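Long-range contact in NAD-dependent aldehyde dehydrogenase (Sinorhizobium meliloti, PDB 3U4J), which probably oxidises aldehydes to carboxylic acids with NAD or NADP as electron acceptor, as other members of the aldehyde dehydrogenase family do: residues L285-Y297 against D318-K330. Numbering follows the deposited sequence.
Sequences LDAAADGIAYGVY and DALMERLLDISRK
A289 and L324 mark where the helices 285-297 and 318-330 come together: their CA atoms lie 5.1 Å apart, and the local axes approach to 8.6 Å at a signed crossing angle of -51°. Alanines at the interface are consistent with this closeness: A289 CB lies 3.5 Å from R323 CB, and A293 CB meets I327 CG2 and L324 CD1. L285 CD1 meets L320 CD1 at 3.9 Å. Several methyls also lie against the first helix's backbone: L320 CD1 faces A289 N, L324 CD1 reaches A293 N at 3.6 Å, and I327 CD1 rests on D290 CA. With CG anti to the backbone N (chi1 172°), the L324 side chain extends toward helix 285-297, and both methyls come to I292 CG2.

Both helices follow parallel neighbouring strands, 275-279 and 307-313, and pack on the same side of that sheet, as in the alpha/beta catalytic domain of aldehyde dehydrogenases. V279 meets A288, I292 and L320, while L408 of strand 407-413 meets I292 and L324.

Polar contacts lie toward the two ends of helix 285-297. Y297 OH donates to S328 OG at 3.0 Å, with the serine oxygen at the ring edge, near its plane. S328 OG in turn donates to L324 O at 2.7 Å from 41° above the carbonyl plane. A phenylalanine in place of Y297 would probably leave the buried S328 OG without its donor from the opposing helix. Near the helix start, D286 and R323 pair by charge alone, D286 OD2 lying well out of the guanidinium plane; R323 NH1 is too close to L285 CD2, so this detail is doubtful. The CB of D290 points away from helix 318-330, and its carboxylate accepts backbone N-H groups of W504 and F505 of the second subunit.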
ATOM      1  N   LEU A 285      26.058 -28.149  -4.228  1.00 16.20           N
ATOM      2  CA  LEU A 285      27.026 -28.377  -3.169  1.00 17.07           C
ATOM      3  C   LEU A 285      28.166 -27.355  -3.126  1.00 15.96           C
ATOM      4  O   LEU A 285      28.537 -26.905  -2.044  1.00 15.81           O
ATOM      5  CB  LEU A 285      27.614 -29.776  -3.283  1.00 18.68           C
ATOM      6  CG  LEU A 285      28.073 -30.379  -1.955  1.00 22.40           C
ATOM      7  CD1 LEU A 285      26.843 -30.704  -1.094  1.00 26.99           C
ATOM      8  CD2 LEU A 285      28.860 -31.649  -2.223  1.00 25.67           C
ATOM      9  N   ASP A 286      28.717 -26.990  -4.280  1.00 15.03           N
ATOM     10  CA  ASP A 286      29.820 -26.015  -4.295  1.00 15.78           C
ATOM     11  C   ASP A 286      29.344 -24.660  -3.789  1.00 14.29           C
ATOM     12  O   ASP A 286      30.055 -23.990  -3.035  1.00 13.94           O
ATOM     13  CB  ASP A 286      30.460 -25.884  -5.693  1.00 16.53           C
ATOM     14  CG  ASP A 286      31.204 -27.171  -6.126  1.00 20.91           C
ATOM     15  OD1 ASP A 286      31.219 -27.493  -7.343  1.00 24.47           O
ATOM     16  OD2 ASP A 286      31.743 -27.865  -5.236  1.00 22.75           O
ATOM     17  N   ALA A 287      28.146 -24.260  -4.215  1.00 12.80           N
ATOM     18  CA  ALA A 287      27.570 -22.990  -3.776  1.00 11.96           C
ATOM     19  C   ALA A 287      27.246 -22.999  -2.277  1.00 11.31           C
ATOM     20  O   ALA A 287      27.539 -22.036  -1.560  1.00 10.00           O
ATOM     21  CB  ALA A 287      26.340 -22.661  -4.598  1.00 11.78           C
ATOM     22  N   ALA A 288      26.626 -24.085  -1.816  1.00 11.42           N
ATOM     23  CA  ALA A 288      26.270 -24.255  -0.417  1.00 10.98           C
ATOM     24  C   ALA A 288      27.522 -24.227   0.461  1.00 11.64           C
ATOM     25  O   ALA A 288      27.542 -23.565   1.496  1.00 11.51           O
ATOM     26  CB  ALA A 288      25.461 -25.538  -0.200  1.00 10.51           C
ATOM     27  N   ALA A 289      28.574 -24.929   0.040  1.00 11.65           N
ATOM     28  CA  ALA A 289      29.832 -24.972   0.805  1.00 11.26           C
ATOM     29  C   ALA A 289      30.451 -23.564   0.989  1.00 11.29           C
ATOM     30  O   ALA A 289      30.868 -23.207   2.080  1.00 11.21           O
ATOM     31  CB  ALA A 289      30.834 -25.913   0.119  1.00 10.61           C
ATOM     32  N   ASP A 290      30.471 -22.781  -0.088  1.00 11.42           N
ATOM     33  CA  ASP A 290      30.982 -21.414  -0.076  1.00 11.59           C
ATOM     34  C   ASP A 290      30.113 -20.529   0.825  1.00 11.11           C
ATOM     35  O   ASP A 290      30.622 -19.730   1.615  1.00 10.30           O
ATOM     36  CB  ASP A 290      31.026 -20.902  -1.528  1.00 11.87           C
ATOM     37  CG  ASP A 290      31.460 -19.459  -1.631  1.00 13.45           C
ATOM     38  OD1 ASP A 290      30.574 -18.571  -1.699  1.00 16.18           O
ATOM     39  OD2 ASP A 290      32.691 -19.206  -1.636  1.00 12.39           O
ATOM     40  N   GLY A 291      28.798 -20.692   0.715  1.00 10.49           N
ATOM     41  CA  GLY A 291      27.854 -19.938   1.530  1.00 10.08           C
ATOM     42  C   GLY A 291      27.937 -20.279   3.011  1.00 10.29           C
ATOM     43  O   GLY A 291      27.704 -19.416   3.867  1.00  9.62           O
ATOM     44  N   ILE A 292      28.246 -21.545   3.330  1.00  9.90           N
ATOM     45  CA  ILE A 292      28.481 -21.926   4.720  1.00 10.10           C
ATOM     46  C   ILE A 292      29.719 -21.211   5.292  1.00 10.17           C
ATOM     47  O   ILE A 292      29.663 -20.633   6.378  1.00 10.31           O
ATOM     48  CB  ILE A 292      28.585 -23.488   4.916  1.00 10.10           C
ATOM     49  CG1 ILE A 292      27.296 -24.209   4.486  1.00 10.08           C
ATOM     50  CG2 ILE A 292      28.916 -23.809   6.352  1.00 11.92           C
ATOM     51  CD1 ILE A 292      26.009 -23.716   5.200  1.00 10.60           C
ATOM     52  N   ALA A 293      30.823 -21.260   4.546  1.00 10.79           N
ATOM     53  CA  ALA A 293      32.051 -20.562   4.914  1.00 10.33           C
ATOM     54  C   ALA A 293      31.758 -19.058   5.105  1.00 11.11           C
ATOM     55  O   ALA A 293      32.102 -18.471   6.129  1.00 11.08           O
ATOM     56  CB  ALA A 293      33.107 -20.762   3.828  1.00  8.99           C
ATOM     57  N   TYR A 294      31.155 -18.435   4.090  1.00 10.72           N
ATOM     58  CA  TYR A 294      30.785 -17.018   4.166  1.00 10.49           C
ATOM     59  C   TYR A 294      29.918 -16.731   5.397  1.00 10.10           C
ATOM     60  O   TYR A 294      30.156 -15.776   6.122  1.00 11.60           O
ATOM     61  CB  TYR A 294      30.009 -16.633   2.900  1.00 10.00           C
ATOM     62  CG  TYR A 294      29.698 -15.145   2.754  1.00 11.84           C
ATOM     63  CD1 TYR A 294      30.496 -14.157   3.366  1.00 11.68           C
ATOM     64  CD2 TYR A 294      28.623 -14.724   1.970  1.00 12.86           C
ATOM     65  CE1 TYR A 294      30.195 -12.780   3.225  1.00 12.20           C
ATOM     66  CE2 TYR A 294      28.329 -13.347   1.804  1.00 13.02           C
ATOM     67  CZ  TYR A 294      29.113 -12.396   2.429  1.00 11.83           C
ATOM     68  OH  TYR A 294      28.824 -11.061   2.236  1.00 11.61           O
ATOM     69  N   GLY A 295      28.930 -17.581   5.649  1.00  9.90           N
ATOM     70  CA  GLY A 295      27.960 -17.348   6.720  1.00  9.46           C
ATOM     71  C   GLY A 295      28.585 -17.289   8.092  1.00  9.83           C
ATOM     72  O   GLY A 295      28.140 -16.510   8.942  1.00  9.87           O
ATOM     73  N   VAL A 296      29.603 -18.121   8.322  1.00  9.37           N
ATOM     74  CA  VAL A 296      30.211 -18.208   9.659  1.00 10.62           C
ATOM     75  C   VAL A 296      31.461 -17.329   9.804  1.00 10.81           C
ATOM     76  O   VAL A 296      31.738 -16.812  10.894  1.00 12.02           O
ATOM     77  CB  VAL A 296      30.469 -19.692  10.115  1.00 10.65           C
ATOM     78  CG1 VAL A 296      31.497 -20.383   9.238  1.00 10.59           C
ATOM     79  CG2 VAL A 296      30.887 -19.743  11.602  1.00 11.71           C
ATOM     80  N   TYR A 297      32.181 -17.131   8.702  1.00 10.32           N
ATOM     81  CA  TYR A 297      33.420 -16.345   8.735  1.00 10.36           C
ATOM     82  C   TYR A 297      33.271 -14.845   8.463  1.00 10.16           C
ATOM     83  O   TYR A 297      34.178 -14.061   8.767  1.00 11.00           O
ATOM     84  CB  TYR A 297      34.436 -16.937   7.767  1.00 10.37           C
ATOM     85  CG  TYR A 297      34.747 -18.392   8.057  1.00 10.56           C
ATOM     86  CD1 TYR A 297      34.826 -18.848   9.375  1.00 13.04           C
ATOM     87  CD2 TYR A 297      34.964 -19.314   7.015  1.00 11.58           C
ATOM     88  CE1 TYR A 297      35.089 -20.187   9.657  1.00 13.39           C
ATOM     89  CE2 TYR A 297      35.263 -20.665   7.298  1.00 11.80           C
ATOM     90  CZ  TYR A 297      35.320 -21.071   8.626  1.00 12.49           C
ATOM     91  OH  TYR A 297      35.608 -22.370   8.952  1.00 14.53           O
ATOM     92  N   ASP A 318      29.153 -35.541   4.277  1.00 17.89           N
ATOM     93  CA  ASP A 318      30.588 -35.706   4.028  1.00 17.86           C
ATOM     94  C   ASP A 318      31.039 -34.891   2.827  1.00 16.85           C
ATOM     95  O   ASP A 318      32.096 -34.264   2.863  1.00 16.18           O
ATOM     96  CB  ASP A 318      30.956 -37.189   3.847  1.00 19.10           C
ATOM     97  CG  ASP A 318      30.820 -37.988   5.133  1.00 21.33           C
ATOM     98  OD1 ASP A 318      31.050 -37.436   6.225  1.00 23.49           O
ATOM     99  OD2 ASP A 318      30.482 -39.184   5.054  1.00 25.38           O
ATOM    100  N   ALA A 319      30.231 -34.862   1.768  1.00 15.83           N
ATOM    101  CA  ALA A 319      30.627 -34.108   0.588  1.00 16.04           C
ATOM    102  C   ALA A 319      30.699 -32.602   0.887  1.00 15.73           C
ATOM    103  O   ALA A 319      31.570 -31.896   0.359  1.00 15.76           O
ATOM    104  CB  ALA A 319      29.699 -34.392  -0.591  1.00 16.95           C
ATOM    105  N   LEU A 320      29.803 -32.129   1.755  1.00 14.79           N
ATOM    106  CA  LEU A 320      29.725 -30.697   2.058  1.00 14.61           C
ATOM    107  C   LEU A 320      30.890 -30.323   2.971  1.00 14.40           C
ATOM    108  O   LEU A 320      31.573 -29.350   2.707  1.00 13.38           O
ATOM    109  CB  LEU A 320      28.387 -30.318   2.710  1.00 13.74           C
ATOM    110  CG  LEU A 320      28.164 -28.819   2.961  1.00 14.14           C
ATOM    111  CD1 LEU A 320      27.787 -28.103   1.640  1.00 16.54           C
ATOM    112  CD2 LEU A 320      27.056 -28.639   3.961  1.00 13.21           C
HETATM  113  N   MSE A 321      31.110 -31.115   4.016  1.00 15.28           N
HETATM  114  CA  MSE A 321      32.226 -30.917   4.958  1.00 17.37           C
HETATM  115  C   MSE A 321      33.587 -30.863   4.262  1.00 17.70           C
HETATM  116  O   MSE A 321      34.391 -29.983   4.540  1.00 16.54           O
HETATM  117  CB  MSE A 321      32.217 -32.011   6.039  1.00 18.51           C
HETATM  118  CG  MSE A 321      33.136 -31.747   7.225  1.00 23.92           C
HETATM  119 SE   MSE A 321      32.768 -29.972   8.098  1.00 42.20          SE
HETATM  120  CE  MSE A 321      31.139 -30.444   9.075  1.00 35.34           C
ATOM    121  N   GLU A 322      33.832 -31.804   3.349  1.00 18.70           N
ATOM    122  CA  GLU A 322      35.078 -31.838   2.553  1.00 20.25           C
ATOM    123  C   GLU A 322      35.307 -30.514   1.789  1.00 19.18           C
ATOM    124  O   GLU A 322      36.422 -29.990   1.729  1.00 18.80           O
ATOM    125  CB  GLU A 322      34.992 -33.030   1.583  1.00 21.51           C
ATOM    126  CG  GLU A 322      36.275 -33.521   0.967  1.00 27.94           C
ATOM    127  CD  GLU A 322      36.028 -34.791   0.121  1.00 36.56           C
ATOM    128  OE1 GLU A 322      35.565 -35.820   0.687  1.00 38.73           O
ATOM    129  OE2 GLU A 322      36.283 -34.756  -1.111  1.00 39.67           O
ATOM    130  N   ARG A 323      34.246 -29.976   1.198  1.00 18.57           N
ATOM    131  CA  ARG A 323      34.336 -28.705   0.459  1.00 18.25           C
ATOM    132  C   ARG A 323      34.513 -27.511   1.414  1.00 16.73           C
ATOM    133  O   ARG A 323      35.332 -26.617   1.162  1.00 16.05           O
ATOM    134  CB  ARG A 323      33.109 -28.535  -0.445  1.00 19.42           C
ATOM    135  CG  ARG A 323      33.284 -29.282  -1.770  1.00 24.35           C
ATOM    136  CD  ARG A 323      31.989 -29.639  -2.499  1.00 32.30           C
ATOM    137  NE  ARG A 323      32.248 -30.889  -3.224  1.00 39.44           N
ATOM    138  CZ  ARG A 323      31.477 -31.432  -4.160  1.00 41.53           C
ATOM    139  NH1 ARG A 323      30.352 -30.846  -4.543  1.00 41.75           N
ATOM    140  NH2 ARG A 323      31.849 -32.574  -4.726  1.00 42.47           N
ATOM    141  N   LEU A 324      33.760 -27.527   2.511  1.00 15.29           N
ATOM    142  CA  LEU A 324      33.835 -26.470   3.527  1.00 14.85           C
ATOM    143  C   LEU A 324      35.227 -26.389   4.159  1.00 15.34           C
ATOM    144  O   LEU A 324      35.783 -25.313   4.311  1.00 14.32           O
ATOM    145  CB  LEU A 324      32.799 -26.702   4.608  1.00 14.54           C
ATOM    146  CG  LEU A 324      32.927 -25.756   5.810  1.00 13.90           C
ATOM    147  CD1 LEU A 324      32.679 -24.282   5.397  1.00 13.87           C
ATOM    148  CD2 LEU A 324      31.991 -26.186   6.889  1.00 14.52           C
ATOM    149  N   LEU A 325      35.800 -27.540   4.500  1.00 15.13           N
ATOM    150  CA  LEU A 325      37.127 -27.558   5.109  1.00 16.07           C
ATOM    151  C   LEU A 325      38.223 -27.138   4.145  1.00 15.72           C
ATOM    152  O   LEU A 325      39.188 -26.474   4.539  1.00 15.63           O
ATOM    153  CB  LEU A 325      37.427 -28.918   5.739  1.00 16.13           C
ATOM    154  CG  LEU A 325      36.528 -29.300   6.910  1.00 16.68           C
ATOM    155  CD1 LEU A 325      36.838 -30.757   7.276  1.00 19.07           C
ATOM    156  CD2 LEU A 325      36.717 -28.394   8.127  1.00 18.36           C
ATOM    157  N   ASP A 326      38.067 -27.486   2.877  1.00 16.10           N
ATOM    158  CA  ASP A 326      39.023 -27.031   1.874  1.00 17.21           C
ATOM    159  C   ASP A 326      39.047 -25.501   1.777  1.00 16.56           C
ATOM    160  O   ASP A 326      40.124 -24.886   1.718  1.00 16.12           O
ATOM    161  CB  ASP A 326      38.735 -27.659   0.506  1.00 18.05           C
ATOM    162  CG  ASP A 326      39.909 -27.518  -0.452  1.00 23.51           C
ATOM    163  OD1 ASP A 326      41.043 -27.897  -0.062  1.00 29.12           O
ATOM    164  OD2 ASP A 326      39.710 -27.027  -1.590  1.00 25.93           O
ATOM    165  N   ILE A 327      37.867 -24.879   1.765  1.00 15.59           N
ATOM    166  CA  ILE A 327      37.802 -23.411   1.755  1.00 14.91           C
ATOM    167  C   ILE A 327      38.428 -22.874   3.047  1.00 14.12           C
ATOM    168  O   ILE A 327      39.233 -21.942   3.016  1.00 13.41           O
ATOM    169  CB  ILE A 327      36.346 -22.878   1.546  1.00 15.11           C
ATOM    170  CG1 ILE A 327      35.872 -23.187   0.112  1.00 14.99           C
ATOM    171  CG2 ILE A 327      36.280 -21.386   1.777  1.00 14.79           C
ATOM    172  CD1 ILE A 327      34.325 -23.185  -0.096  1.00 14.86           C
ATOM    173  N   SER A 328      38.109 -23.513   4.161  1.00 13.52           N
ATOM    174  CA  SER A 328      38.499 -22.988   5.448  1.00 15.02           C
ATOM    175  C   SER A 328      40.023 -23.018   5.650  1.00 15.57           C
ATOM    176  O   SER A 328      40.576 -22.146   6.327  1.00 15.41           O
ATOM    177  CB  SER A 328      37.730 -23.686   6.587  1.00 14.63           C
ATOM    178  OG  SER A 328      36.330 -23.672   6.321  1.00 16.02           O
ATOM    179  N   ARG A 329      40.689 -23.994   5.025  1.00 15.87           N
ATOM    180  CA  ARG A 329      42.165 -24.110   5.098  1.00 17.21           C
ATOM    181  C   ARG A 329      42.867 -23.031   4.277  1.00 16.71           C
ATOM    182  O   ARG A 329      44.029 -22.711   4.547  1.00 17.00           O
ATOM    183  CB  ARG A 329      42.636 -25.436   4.483  1.00 17.42           C
ATOM    184  CG  ARG A 329      42.290 -26.650   5.217  1.00 19.74           C
ATOM    185  CD  ARG A 329      43.085 -27.806   4.615  1.00 22.21           C
ATOM    186  NE  ARG A 329      42.524 -28.310   3.369  1.00 22.69           N
ATOM    187  CZ  ARG A 329      41.710 -29.358   3.313  1.00 26.09           C
ATOM    188  NH1 ARG A 329      41.364 -30.007   4.427  1.00 27.82           N
ATOM    189  NH2 ARG A 329      41.245 -29.766   2.153  1.00 28.24           N
ATOM    190  N   LYS A 330      42.201 -22.543   3.231  1.00 15.91           N
ATOM    191  CA  LYS A 330      42.827 -21.630   2.279  1.00 16.88           C
ATOM    192  C   LYS A 330      42.482 -20.168   2.542  1.00 16.57           C
ATOM    193  O   LYS A 330      43.288 -19.288   2.264  1.00 17.25           O
ATOM    194  CB  LYS A 330      42.409 -21.953   0.840  1.00 16.98           C
ATOM    195  CG  LYS A 330      42.863 -23.313   0.303  1.00 21.75           C
ATOM    196  CD  LYS A 330      42.126 -23.579  -1.020  1.00 25.66           C
ATOM    197  CE  LYS A 330      42.882 -24.503  -1.940  1.00 32.11           C
ATOM    198  NZ  LYS A 330      42.657 -25.934  -1.629  1.00 34.71           N
TER